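Local coordinates for protein deseasin MCP-01 (Pseudoalteromonas sp., PDB 3VV3) that degrades collagen as a bacterial serine protease of the subtilisin family, with a catalytic domain that carries several bound calcium ions, at residues Ala72-Gly75 against Ile76-Gly80; Asp79-Tyr83 against Ile84-His88; Phe178-Ala181 against Leu182-Ile186; Pro211-Pro214 against Ser215-Asn219; Lys296-Leu299 against Met300-Asp304. All coordinates share one frame; numbering follows the deposited sequence.

Contact 1: Ala72-Gly75 against Ile76-Gly80; sequences AGDG and IDNDG. With CA (calcium ion), chain F; CA (calcium ion), chain C.
D74 and I76 meet in a loop that binds two calcium ions, between strands 45-50 and 89-91 of the subtilase domain. The backbone N of I76 donates to D74 OD1 at 3.0 Å, an Asx turn, and meets the carboxylate from above, 56° out of its plane. The same D74 OD1 binds the calcium ion of chain F at 2.4 Å, so one oxygen both holds the turn and grips the metal. A short acid suits this place: with chi1 at 76°, CG lies between the backbone N and the carbonyl carbon, and the carboxylate folds over the residues that follow. I76 adds its carbonyl, with O 2.4 Å from the same ion, so its side-chain type is not what the metal selects; its CD1 lies 3.8 Å from D74 OD2. D77 turns to the second calcium ion, that of chain C, while its other oxygen, OD2, faces G82 N. N78 brings its amide to the first ion beside E70, approaching D74 from the opposite direction. The model sets N78 ND2 toward the metal, which is doubtful, because calcium is normally bound by oxygen; the amide is probably turned over. D79 joins D77 on the second ion. N78 and D79 occupy the corners of a type I beta turn; G80 follows with a positive phi that glycine adopts easily, and its N closes the turn by donating to D77 O at 3.0 Å.

Contact 2: Asp79-Tyr83 against Ile84-His88; sequences DGNGY and IDDVH. With CA (calcium ion), chain C; CA (calcium ion), chain F.
Without any regular helix or strand, the backbone winds round the calcium ion of chain C, bringing to it the carbonyl of Y83 and the carboxylate of D86, with Y83 O and D86 OD1 3.2 Å apart; G80 and G82 take positive phi on the way, and D86 sits at the centre of an inverse gamma turn. D79 OD1 reaches the ion at 2.4 Å, and its other oxygen turns to N67. N81 uses both ends of its amide, which is why asparagine fits: OD1 binds the metal at 2.5 Å, while ND2 gives D86 OD2 an almost straight bond of 3.0 Å (177° at the hydrogen). The acceptor lies in the amide plane, and the donor comes to the carboxylate on its syn side, 30° out of plane. N81 and Y155 as partners of OD2, together with the calcium on OD1 at 2.3 Å, restrain the rotation of the buried D86 carboxylate. The carboxylates of D79 and D86 come from opposite directions and lie nearly coplanar; the metal between them probably balances their charges. Y83 gives only its carbonyl to the ion, and its side chain packs on K151 of helix 146-161. D85 serves the other ion, the calcium of chain F, through OD1 at 2.4 Å, with OD2 turned to G75. Ligands at D77, D79, N81 and Y83 O resemble the DxDx(D/N)G calcium loop familiar from EF-hands, here without the flanking EF helices and with E70 supplied from earlier in the chain.

Contact 3: Phe178-Ala181 against Leu182-Ile186; sequences FSQA and LADAI
Two torsions in S179 and Q180 set up the start of helix 180-191: the hydroxyl of S179 swings away from its own backbone N (chi1 161°), and Q180 bends at chi2 (61°). The first puts S179 OG 3.0 Å from L182 N, which donates to it as an N-cap bond. Serine suits the position because its short hydroxyl can replace the carbonyl acceptor that a first-turn N-H lacks. Its carbonyl is used too, S179 O accepting from A183 N at 2.9 Å. The second torsion curls the Q180 amide back over the next turn, where NE2 gives D184 OD1 a bond of 2.9 Å; the acceptor lies in the amide plane, but NE2 stands 43° out of the carboxylate plane. Polar groups fit here on the exposed face of the helix, which forms the connection of a beta-alpha-beta unit between strands 166-171 and 195-199. On the inner face, L182 packs on I150 and I153 of helix 146-161 and also touches Y217. Small A183 leaves room for the F178 ring, whose CZ comes obliquely to A183 CB at 4.0 Å. Backbone bonding continues through A185 N, which donates to A181 O at 3.0 Å.

Contact 4: Pro211-Pro214 against Ser215-Asn219; sequences PHYP and SNYEN
N216 grips H212 at both polar atoms of its backbone. Its amide oxygen OD1 accepts from H212 N at 3.1 Å, the donor standing 73° above the amide plane rather than on a lone pair, while N216 N donates to H212 O at 2.7 Å. The other end of the amide, ND2, is satisfied by N207 O, so asparagine serves as donor and acceptor at once. S215 OG receives H212 ND1 at 2.8 Å, nearly straight (169°) and close to the imidazole plane; with ND1 as the donor, the bond restrains rotation of the ring. Y217 N donates to P214 O at 3.1 Å, closing the type I beta turn from P214 to Y217. A water joins Y213 OH to N216 O, donating to the carbonyl. Y217 OH pairs with S179 N, so this hydroxyl too is satisfied. The rings complete the fit: Y213 puts its edge to the face of Y217, centroids 4.8 Å apart and planes at 55°, while N216 CB lies over the Y213 face as a CH-pi contact. P214 CB touches Y217 CD2 at 3.5 Å. The peptide between Y213 and P214 is cis, which a proline readily allows, and the turn follows at once. Such a cis-proline turn, ahead of the next strand of the parallel sheet (222-228), recurs in subtilisins.

Contact 5: Lys296-Leu299 against Met300-Asp304; sequences KELL and MSSGD
The side chains of K296 and M300 run side by side, one helical turn apart, and make the close apolar part of this contact. M300 SD touches K296 CG at 3.9 Å, and K296 CE lies at the same distance from the sulfur. Lysine suits the place because its extended methylenes offer a hydrocarbon flank while NZ travels on to the carbonyls of V222 and D220. L299 is buried against A279 and A280 of helix 269-284 and L223 of strand 222-228; a branched aliphatic suits this apolar interface of helix and strand. All this belongs to helix 292-301, which packs on strand 222-228 of the subtilase parallel sheet and leads into the short strand 304-305. S302 is the other tightly held point. Its chi1 of 69° turns the hydroxyl back over the preceding turn, where OG donates to L298 O at 2.8 Å. S302 N donates to the same carbonyl at 2.9 Å, and the two donors arrive from opposite faces of its plane. A water then gives hydrogen bonds to S302 OG and to L299 O, each at 2.8 Å, so the buried hydroxyl both donates and accepts. The outer side is looser. E297 points away from the residues that follow, and S301 lies exposed, its N bonded to E297 O at 2.8 Å and its OG 3.0 Å from the same E297 O.

How the contacts relate
Contacts 1 and 2 are surface loops of metal chemistry: they overlap at D79 and G80 and share both calcium ions, so carboxylates, amides and carbonyls turn inward to the metals with little apolar packing. Contacts 3 and 4 are partly buried and touch, so the start of helix 180-191 and the cis-proline turn pack together through a hydrogen bond and meeting aromatic rings. Contact 5, also partly buried and on the far side of the chain's centre from contacts 1 and 2, relies on aliphatic packing and bonds to helix carbonyls; it comes within about 5 Å of contact 4, measured between nearest atoms, without touching it.

Contact 1: Ala72-Gly75 against Ile76-Gly80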
loop_
_atom_site.group_PDB
_atom_site.type_symbol
_atom_site.label_atom_id
_atom_site.label_comp_id
_atom_site.label_asym_id
_atom_site.label_seq_id
_atom_site.Cartn_x
_atom_site.Cartn_y
_atom_site.Cartn_z
ATOM N N ALA A 72 -31.390 14.539 4.511
ATOM C CA ALA A 72 -30.194 14.997 3.825
ATOM C C ALA A 72 -30.207 16.507 3.635
ATOM O O ALA A 72 -31.239 17.097 3.312
ATOM C CB ALA A 72 -30.039 14.294 2.477
ATOM N N GLY A 73 -29.051 17.122 3.855
ATOM C CA GLY A 73 -28.807 18.488 3.430
ATOM C C GLY A 73 -29.504 19.602 4.186
ATOM O O GLY A 73 -29.475 20.749 3.736
ATOM N N ASP A 74 -30.123 19.293 5.323
ATOM C CA ASP A 74 -30.802 20.345 6.087
ATOM C C ASP A 74 -29.913 20.993 7.160
ATOM O O ASP A 74 -30.329 21.939 7.835
ATOM C CB ASP A 74 -32.144 19.859 6.660
ATOM C CG ASP A 74 -31.981 18.951 7.863
ATOM O OD1 ASP A 74 -30.850 18.496 8.122
ATOM O OD2 ASP A 74 -32.989 18.691 8.549
ATOM N N GLY A 75 -28.681 20.505 7.298
ATOM C CA GLY A 75 -27.729 21.113 8.209
ATOM C C GLY A 75 -27.996 20.790 9.666
ATOM O O GLY A 75 -27.386 21.371 10.562
ATOM N N ILE A 76 -28.906 19.850 9.893
ATOM C CA ILE A 76 -29.291 19.435 11.235
ATOM C C ILE A 76 -28.915 17.973 11.452
ATOM O O ILE A 76 -29.071 17.142 10.554
ATOM C CB ILE A 76 -30.810 19.593 11.437
ATOM C CG1 ILE A 76 -31.202 21.068 11.275
ATOM C CG2 ILE A 76 -31.247 19.037 12.800
ATOM C CD1 ILE A 76 -32.699 21.299 11.322
ATOM N N ASP A 77 -28.418 17.672 12.643
ATOM C CA ASP A 77 -28.187 16.295 13.084
ATOM C C ASP A 77 -29.519 15.683 13.542
ATOM O O ASP A 77 -29.777 15.602 14.742
ATOM C CB ASP A 77 -27.164 16.317 14.238
ATOM C CG ASP A 77 -26.947 14.954 14.882
ATOM O OD1 ASP A 77 -27.356 13.935 14.299
ATOM O OD2 ASP A 77 -26.380 14.910 15.996
ATOM N N ASN A 78 -30.354 15.232 12.597
ATOM C CA ASN A 78 -31.748 14.883 12.938
ATOM C C ASN A 78 -31.871 13.716 13.902
ATOM O O ASN A 78 -32.773 13.700 14.745
ATOM C CB ASN A 78 -32.612 14.595 11.702
ATOM C CG ASN A 78 -32.536 15.690 10.669
ATOM O OD1 ASN A 78 -33.284 16.686 10.708
ATOM N ND2 ASN A 78 -31.637 15.515 9.728
ATOM N N ASP A 79 -30.969 12.741 13.780
ATOM C CA ASP A 79 -31.019 11.564 14.641
ATOM C C ASP A 79 -30.231 11.729 15.937
ATOM O O ASP A 79 -30.211 10.826 16.771
ATOM C CB ASP A 79 -30.629 10.274 13.890
ATOM C CG ASP A 79 -29.254 10.343 13.252
ATOM O OD1 ASP A 79 -28.770 11.458 13.013
ATOM O OD2 ASP A 79 -28.663 9.275 12.971
ATOM N N GLY A 80 -29.606 12.888 16.113
ATOM C CA GLY A 80 -28.904 13.189 17.344
ATOM C C GLY A 80 -27.759 12.241 17.646
ATOM O O GLY A 80 -27.550 11.850 18.793
HETATM CA CA CA F . -29.964 16.270 8.485
HETATM CA CA CA C . -26.799 12.612 12.337
#

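Contact 2: Asp79-Tyr83 against Ile84-His88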
loop_
_atom_site.group_PDB
_atom_site.type_symbol
_atom_site.label_atom_id
_atom_site.label_comp_id
_atom_site.label_asym_id
_atom_site.label_seq_id
_atom_site.Cartn_x
_atom_site.Cartn_y
_atom_site.Cartn_z
ATOM N N ASP A 79 -30.969 12.741 13.780
ATOM C CA ASP A 79 -31.019 11.564 14.641
ATOM C C ASP A 79 -30.231 11.729 15.937
ATOM O O ASP A 79 -30.211 10.826 16.771
ATOM C CB ASP A 79 -30.629 10.274 13.890
ATOM C CG ASP A 79 -29.254 10.343 13.252
ATOM O OD1 ASP A 79 -28.770 11.458 13.013
ATOM O OD2 ASP A 79 -28.663 9.275 12.971
ATOM N N GLY A 80 -29.606 12.888 16.113
ATOM C CA GLY A 80 -28.904 13.189 17.344
ATOM C C GLY A 80 -27.759 12.241 17.646
ATOM O O GLY A 80 -27.550 11.850 18.793
ATOM N N ASN A 81 -27.014 11.852 16.620
ATOM C CA ASN A 81 -25.886 10.962 16.858
ATOM C C ASN A 81 -24.543 11.680 16.845
ATOM O O ASN A 81 -23.483 11.043 16.902
ATOM C CB ASN A 81 -25.897 9.753 15.910
ATOM C CG ASN A 81 -25.577 10.120 14.473
ATOM O OD1 ASN A 81 -25.561 11.296 14.097
ATOM N ND2 ASN A 81 -25.316 9.102 13.658
ATOM N N GLY A 82 -24.586 13.007 16.782
ATOM C CA GLY A 82 -23.378 13.803 16.942
ATOM C C GLY A 82 -22.785 14.293 15.635
ATOM O O GLY A 82 -21.843 15.081 15.636
ATOM N N TYR A 83 -23.333 13.817 14.520
ATOM C CA TYR A 83 -22.842 14.201 13.200
ATOM C C TYR A 83 -23.967 14.748 12.344
ATOM O O TYR A 83 -25.043 14.172 12.265
ATOM C CB TYR A 83 -22.160 13.005 12.506
ATOM C CG TYR A 83 -20.983 12.516 13.313
ATOM C CD1 TYR A 83 -19.727 13.084 13.150
ATOM C CD2 TYR A 83 -21.137 11.526 14.274
ATOM C CE1 TYR A 83 -18.655 12.664 13.911
ATOM C CE2 TYR A 83 -20.057 11.095 15.046
ATOM C CZ TYR A 83 -18.823 11.670 14.849
ATOM O OH TYR A 83 -17.735 11.265 15.595
ATOM N N ILE A 84 -23.719 15.875 11.702
ATOM C CA ILE A 84 -24.740 16.495 10.871
ATOM C C ILE A 84 -24.800 15.894 9.468
ATOM O O ILE A 84 -23.783 15.770 8.787
ATOM C CB ILE A 84 -24.480 17.998 10.741
ATOM C CG1 ILE A 84 -24.670 18.678 12.100
ATOM C CG2 ILE A 84 -25.381 18.603 9.655
ATOM C CD1 ILE A 84 -24.126 20.109 12.147
ATOM N N ASP A 85 -25.999 15.520 9.034
ATOM C CA ASP A 85 -26.214 15.118 7.647
ATOM C C ASP A 85 -25.385 13.887 7.263
ATOM O O ASP A 85 -24.938 13.770 6.118
ATOM C CB ASP A 85 -25.925 16.292 6.687
ATOM C CG ASP A 85 -26.991 17.385 6.752
ATOM O OD1 ASP A 85 -28.022 17.160 7.407
ATOM O OD2 ASP A 85 -26.811 18.462 6.152
ATOM N N ASP A 86 -25.193 12.973 8.214
ATOM C CA ASP A 86 -24.466 11.730 7.943
ATOM C C ASP A 86 -25.355 10.717 7.221
ATOM O O ASP A 86 -25.857 9.758 7.804
ATOM C CB ASP A 86 -23.839 11.141 9.215
ATOM C CG ASP A 86 -24.862 10.763 10.262
ATOM O OD1 ASP A 86 -25.750 11.591 10.540
ATOM O OD2 ASP A 86 -24.765 9.646 10.809
ATOM N N VAL A 87 -25.541 10.958 5.933
ATOM C CA VAL A 87 -26.423 10.144 5.120
ATOM C C VAL A 87 -25.789 8.795 4.804
ATOM O O VAL A 87 -26.440 7.766 4.914
ATOM C CB VAL A 87 -26.779 10.879 3.811
ATOM C CG1 VAL A 87 -27.553 9.955 2.862
ATOM C CG2 VAL A 87 -27.578 12.154 4.132
ATOM N N HIS A 88 -24.510 8.810 4.440
ATOM C CA HIS A 88 -23.796 7.591 4.063
ATOM C C HIS A 88 -22.714 7.185 5.063
ATOM O O HIS A 88 -22.035 6.170 4.871
ATOM C CB HIS A 88 -23.143 7.780 2.694
ATOM C CG HIS A 88 -24.118 8.067 1.597
ATOM N ND1 HIS A 88 -25.126 7.193 1.251
ATOM C CD2 HIS A 88 -24.235 9.127 0.762
ATOM C CE1 HIS A 88 -25.824 7.703 0.252
ATOM N NE2 HIS A 88 -25.298 8.870 -0.071
HETATM CA CA CA C . -26.799 12.612 12.337
HETATM CA CA CA F . -29.964 16.270 8.485
#

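Contact 3: Phe178-Ala181 against Leu182-Ile186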
loop_
_atom_site.group_PDB
_atom_site.type_symbol
_atom_site.label_atom_id
_atom_site.label_comp_id
_atom_site.label_asym_id
_atom_site.label_seq_id
_atom_site.Cartn_x
_atom_site.Cartn_y
_atom_site.Cartn_z
ATOM N N PHE A 178 -0.149 -1.246 21.513
ATOM C CA PHE A 178 -1.373 -1.439 22.271
ATOM C C PHE A 178 -1.957 -0.127 22.796
ATOM O O PHE A 178 -1.250 0.686 23.401
ATOM C CB PHE A 178 -1.104 -2.387 23.439
ATOM C CG PHE A 178 -2.325 -2.720 24.232
ATOM C CD1 PHE A 178 -2.752 -1.885 25.253
ATOM C CD2 PHE A 178 -3.052 -3.871 23.957
ATOM C CE1 PHE A 178 -3.882 -2.184 25.982
ATOM C CE2 PHE A 178 -4.189 -4.179 24.688
ATOM C CZ PHE A 178 -4.602 -3.330 25.703
ATOM N N SER A 179 -3.253 0.069 22.558
ATOM C CA SER A 179 -3.998 1.191 23.120
ATOM C C SER A 179 -5.165 0.665 23.941
ATOM O O SER A 179 -6.008 -0.066 23.429
ATOM C CB SER A 179 -4.534 2.098 22.007
ATOM O OG SER A 179 -5.594 2.914 22.487
ATOM N N GLN A 180 -5.224 1.046 25.211
ATOM C CA GLN A 180 -6.337 0.641 26.052
ATOM C C GLN A 180 -7.639 1.266 25.565
ATOM O O GLN A 180 -8.707 0.655 25.666
ATOM C CB GLN A 180 -6.091 1.026 27.515
ATOM C CG GLN A 180 -7.096 0.391 28.463
ATOM C CD GLN A 180 -7.044 -1.126 28.416
ATOM O OE1 GLN A 180 -6.020 -1.734 28.728
ATOM N NE2 GLN A 180 -8.157 -1.746 28.036
ATOM N N ALA A 181 -7.557 2.499 25.068
ATOM C CA ALA A 181 -8.736 3.183 24.549
ATOM C C ALA A 181 -9.302 2.431 23.350
ATOM O O ALA A 181 -10.519 2.289 23.218
ATOM C CB ALA A 181 -8.409 4.631 24.171
ATOM N N LEU A 182 -8.423 1.952 22.472
ATOM C CA LEU A 182 -8.886 1.192 21.306
ATOM C C LEU A 182 -9.428 -0.178 21.730
ATOM O O LEU A 182 -10.485 -0.617 21.254
ATOM C CB LEU A 182 -7.772 1.058 20.258
ATOM C CG LEU A 182 -8.124 0.301 18.970
ATOM C CD1 LEU A 182 -9.448 0.810 18.410
ATOM C CD2 LEU A 182 -7.002 0.473 17.940
ATOM N N ALA A 183 -8.712 -0.854 22.624
ATOM C CA ALA A 183 -9.206 -2.118 23.174
ATOM C C ALA A 183 -10.620 -1.937 23.741
ATOM O O ALA A 183 -11.503 -2.777 23.539
ATOM C CB ALA A 183 -8.266 -2.628 24.251
ATOM N N ASP A 184 -10.819 -0.840 24.465
ATOM C CA ASP A 184 -12.101 -0.571 25.111
ATOM C C ASP A 184 -13.204 -0.297 24.089
ATOM O O ASP A 184 -14.352 -0.695 24.288
ATOM C CB ASP A 184 -11.985 0.620 26.064
ATOM C CG ASP A 184 -11.223 0.292 27.340
ATOM O OD1 ASP A 184 -10.873 -0.885 27.569
ATOM O OD2 ASP A 184 -10.971 1.233 28.121
ATOM N N ALA A 185 -12.858 0.398 23.007
ATOM C CA ALA A 185 -13.825 0.671 21.955
ATOM C C ALA A 185 -14.249 -0.648 21.313
ATOM O O ALA A 185 -15.429 -0.857 20.995
ATOM C CB ALA A 185 -13.234 1.610 20.918
ATOM N N ILE A 186 -13.281 -1.545 21.136
ATOM C CA ILE A 186 -13.557 -2.841 20.546
ATOM C C ILE A 186 -14.403 -3.686 21.492
ATOM O O ILE A 186 -15.313 -4.389 21.059
ATOM C CB ILE A 186 -12.259 -3.573 20.154
ATOM C CG1 ILE A 186 -11.539 -2.779 19.062
ATOM C CG2 ILE A 186 -12.561 -5.002 19.692
ATOM C CD1 ILE A 186 -10.118 -3.273 18.761
#

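Contact 4: Pro211-Pro214 against Ser215-Asn219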
loop_
_atom_site.group_PDB
_atom_site.type_symbol
_atom_site.label_atom_id
_atom_site.label_comp_id
_atom_site.label_asym_id
_atom_site.label_seq_id
_atom_site.Cartn_x
_atom_site.Cartn_y
_atom_site.Cartn_z
ATOM N N PRO A 211 3.856 -8.315 17.720
ATOM C CA PRO A 211 2.447 -7.902 17.692
ATOM C C PRO A 211 2.159 -6.743 16.736
ATOM O O PRO A 211 2.951 -5.812 16.607
ATOM C CB PRO A 211 2.175 -7.487 19.142
ATOM C CG PRO A 211 3.146 -8.300 19.938
ATOM C CD PRO A 211 4.388 -8.348 19.094
ATOM N N HIS A 212 1.006 -6.831 16.083
ATOM C CA HIS A 212 0.539 -5.864 15.104
ATOM C C HIS A 212 -0.869 -5.504 15.538
ATOM O O HIS A 212 -1.656 -6.390 15.863
ATOM C CB HIS A 212 0.517 -6.531 13.725
ATOM C CG HIS A 212 -0.200 -5.753 12.663
ATOM N ND1 HIS A 212 -1.537 -5.945 12.372
ATOM C CD2 HIS A 212 0.245 -4.826 11.781
ATOM C CE1 HIS A 212 -1.888 -5.146 11.380
ATOM N NE2 HIS A 212 -0.824 -4.460 10.998
ATOM N N TYR A 213 -1.185 -4.210 15.562
ATOM C CA TYR A 213 -2.507 -3.757 16.004
ATOM C C TYR A 213 -3.279 -3.100 14.867
ATOM O O TYR A 213 -2.685 -2.422 14.032
ATOM C CB TYR A 213 -2.363 -2.825 17.224
ATOM C CG TYR A 213 -1.816 -3.592 18.398
ATOM C CD1 TYR A 213 -2.657 -4.380 19.179
ATOM C CD2 TYR A 213 -0.460 -3.596 18.685
ATOM C CE1 TYR A 213 -2.171 -5.118 20.229
ATOM C CE2 TYR A 213 0.040 -4.339 19.743
ATOM C CZ TYR A 213 -0.825 -5.100 20.509
ATOM O OH TYR A 213 -0.359 -5.851 21.570
ATOM N N PRO A 214 -4.613 -3.274 14.839
ATOM C CA PRO A 214 -5.437 -3.924 15.870
ATOM C C PRO A 214 -5.571 -5.448 15.790
ATOM O O PRO A 214 -6.278 -6.012 16.623
ATOM C CB PRO A 214 -6.823 -3.293 15.656
ATOM C CG PRO A 214 -6.848 -2.985 14.172
ATOM C CD PRO A 214 -5.433 -2.539 13.857
ATOM N N SER A 215 -4.928 -6.113 14.840
ATOM C CA SER A 215 -5.176 -7.554 14.699
ATOM C C SER A 215 -4.756 -8.369 15.929
ATOM O O SER A 215 -5.361 -9.399 16.213
ATOM C CB SER A 215 -4.556 -8.122 13.422
ATOM O OG SER A 215 -3.164 -7.925 13.410
ATOM N N ASN A 216 -3.748 -7.905 16.669
ATOM C CA ASN A 216 -3.304 -8.621 17.871
ATOM C C ASN A 216 -4.160 -8.396 19.125
ATOM O O ASN A 216 -3.916 -9.037 20.152
ATOM C CB ASN A 216 -1.822 -8.339 18.195
ATOM C CG ASN A 216 -0.869 -9.333 17.542
ATOM O OD1 ASN A 216 -0.717 -9.358 16.323
ATOM N ND2 ASN A 216 -0.216 -10.159 18.360
ATOM N N TYR A 217 -5.147 -7.500 19.073
ATOM C CA TYR A 217 -6.021 -7.345 20.239
ATOM C C TYR A 217 -6.654 -8.696 20.542
ATOM O O TYR A 217 -7.100 -9.386 19.630
ATOM C CB TYR A 217 -7.092 -6.271 20.026
ATOM C CG TYR A 217 -6.525 -4.882 20.175
ATOM C CD1 TYR A 217 -5.982 -4.467 21.392
ATOM C CD2 TYR A 217 -6.511 -3.993 19.106
ATOM C CE1 TYR A 217 -5.436 -3.203 21.537
ATOM C CE2 TYR A 217 -5.972 -2.724 19.240
ATOM C CZ TYR A 217 -5.437 -2.335 20.463
ATOM O OH TYR A 217 -4.893 -1.080 20.607
ATOM N N GLU A 218 -6.668 -9.077 21.819
ATOM C CA GLU A 218 -7.158 -10.399 22.218
ATOM C C GLU A 218 -8.680 -10.466 22.404
ATOM O O GLU A 218 -9.243 -11.517 22.747
ATOM C CB GLU A 218 -6.434 -10.856 23.483
ATOM C CG GLU A 218 -4.949 -11.135 23.261
ATOM C CD GLU A 218 -4.222 -11.435 24.553
ATOM O OE1 GLU A 218 -4.863 -11.379 25.623
ATOM O OE2 GLU A 218 -3.009 -11.726 24.502
ATOM N N ASN A 219 -9.345 -9.343 22.155
ATOM C CA ASN A 219 -10.798 -9.289 22.183
ATOM C C ASN A 219 -11.400 -10.450 21.389
ATOM O O ASN A 219 -10.975 -10.736 20.268
ATOM C CB ASN A 219 -11.277 -7.946 21.622
ATOM C CG ASN A 219 -10.797 -6.756 22.445
ATOM O OD1 ASN A 219 -11.609 -6.034 23.025
ATOM N ND2 ASN A 219 -9.488 -6.549 22.504
HETATM O O HOH W 1 -2.373 -7.839 22.451
#

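Contact 5: Lys296-Leu299 against Met300-Asp304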
loop_
_atom_site.group_PDB
_atom_site.type_symbol
_atom_site.label_atom_id
_atom_site.label_comp_id
_atom_site.label_asym_id
_atom_site.label_seq_id
_atom_site.Cartn_x
_atom_site.Cartn_y
_atom_site.Cartn_z
ATOM N N LYS A 296 -17.842 -15.875 13.996
ATOM C CA LYS A 296 -16.398 -15.912 13.846
ATOM C C LYS A 296 -15.913 -17.343 13.682
ATOM O O LYS A 296 -15.156 -17.645 12.760
ATOM C CB LYS A 296 -15.714 -15.268 15.051
ATOM C CG LYS A 296 -14.193 -15.473 15.070
ATOM C CD LYS A 296 -13.550 -14.717 16.231
ATOM C CE LYS A 296 -12.103 -15.151 16.463
ATOM N NZ LYS A 296 -11.521 -14.441 17.629
ATOM N N GLU A 297 -16.358 -18.222 14.574
ATOM C CA GLU A 297 -15.892 -19.607 14.566
ATOM C C GLU A 297 -16.384 -20.342 13.329
ATOM O O GLU A 297 -15.694 -21.218 12.801
ATOM C CB GLU A 297 -16.302 -20.333 15.854
ATOM C CG GLU A 297 -15.590 -19.792 17.091
ATOM C CD GLU A 297 -15.729 -20.691 18.310
ATOM O OE1 GLU A 297 -16.742 -21.420 18.420
ATOM O OE2 GLU A 297 -14.817 -20.661 19.165
ATOM N N LEU A 298 -17.569 -19.974 12.853
ATOM C CA LEU A 298 -18.110 -20.581 11.647
ATOM C C LEU A 298 -17.262 -20.230 10.420
ATOM O O LEU A 298 -16.967 -21.086 9.584
ATOM C CB LEU A 298 -19.560 -20.142 11.433
ATOM C CG LEU A 298 -20.254 -20.691 10.190
ATOM C CD1 LEU A 298 -21.695 -21.055 10.524
ATOM C CD2 LEU A 298 -20.199 -19.687 9.065
ATOM N N LEU A 299 -16.878 -18.964 10.310
ATOM C CA LEU A 299 -16.016 -18.538 9.210
ATOM C C LEU A 299 -14.695 -19.297 9.243
ATOM O O LEU A 299 -14.182 -19.736 8.205
ATOM C CB LEU A 299 -15.798 -17.020 9.262
ATOM C CG LEU A 299 -17.059 -16.216 8.921
ATOM C CD1 LEU A 299 -16.937 -14.749 9.382
ATOM C CD2 LEU A 299 -17.361 -16.303 7.429
ATOM N N MET A 300 -14.146 -19.465 10.442
ATOM C CA MET A 300 -12.897 -20.201 10.617
ATOM C C MET A 300 -13.045 -21.690 10.290
ATOM O O MET A 300 -12.265 -22.251 9.523
ATOM C CB MET A 300 -12.377 -20.016 12.042
ATOM C CG MET A 300 -11.898 -18.584 12.311
ATOM S SD MET A 300 -11.599 -18.219 14.049
ATOM C CE MET A 300 -10.192 -19.278 14.416
ATOM N N SER A 301 -14.064 -22.324 10.858
ATOM C CA SER A 301 -14.177 -23.776 10.760
ATOM C C SER A 301 -14.656 -24.230 9.389
ATOM O O SER A 301 -14.345 -25.341 8.963
ATOM C CB SER A 301 -15.096 -24.324 11.862
ATOM O OG SER A 301 -16.427 -23.869 11.690
ATOM N N SER A 302 -15.409 -23.381 8.696
ATOM C CA SER A 302 -15.965 -23.754 7.394
ATOM C C SER A 302 -14.980 -23.586 6.242
ATOM O O SER A 302 -15.262 -24.007 5.121
ATOM C CB SER A 302 -17.245 -22.972 7.088
ATOM O OG SER A 302 -16.971 -21.599 6.860
ATOM N N GLY A 303 -13.839 -22.955 6.512
ATOM C CA GLY A 303 -12.850 -22.722 5.474
ATOM C C GLY A 303 -12.195 -24.016 5.023
ATOM O O GLY A 303 -12.290 -25.025 5.714
ATOM N N ASP A 304 -11.545 -23.984 3.862
ATOM C CA ASP A 304 -10.814 -25.142 3.348
ATOM C C ASP A 304 -9.484 -25.295 4.074
ATOM O O ASP A 304 -8.756 -24.323 4.248
ATOM C CB ASP A 304 -10.554 -24.998 1.846
ATOM C CG ASP A 304 -11.824 -25.067 1.020
ATOM O OD1 ASP A 304 -12.690 -25.919 1.329
ATOM O OD2 ASP A 304 -11.949 -24.280 0.055
HETATM O O HOH W 2 -14.972 -20.032 5.586
#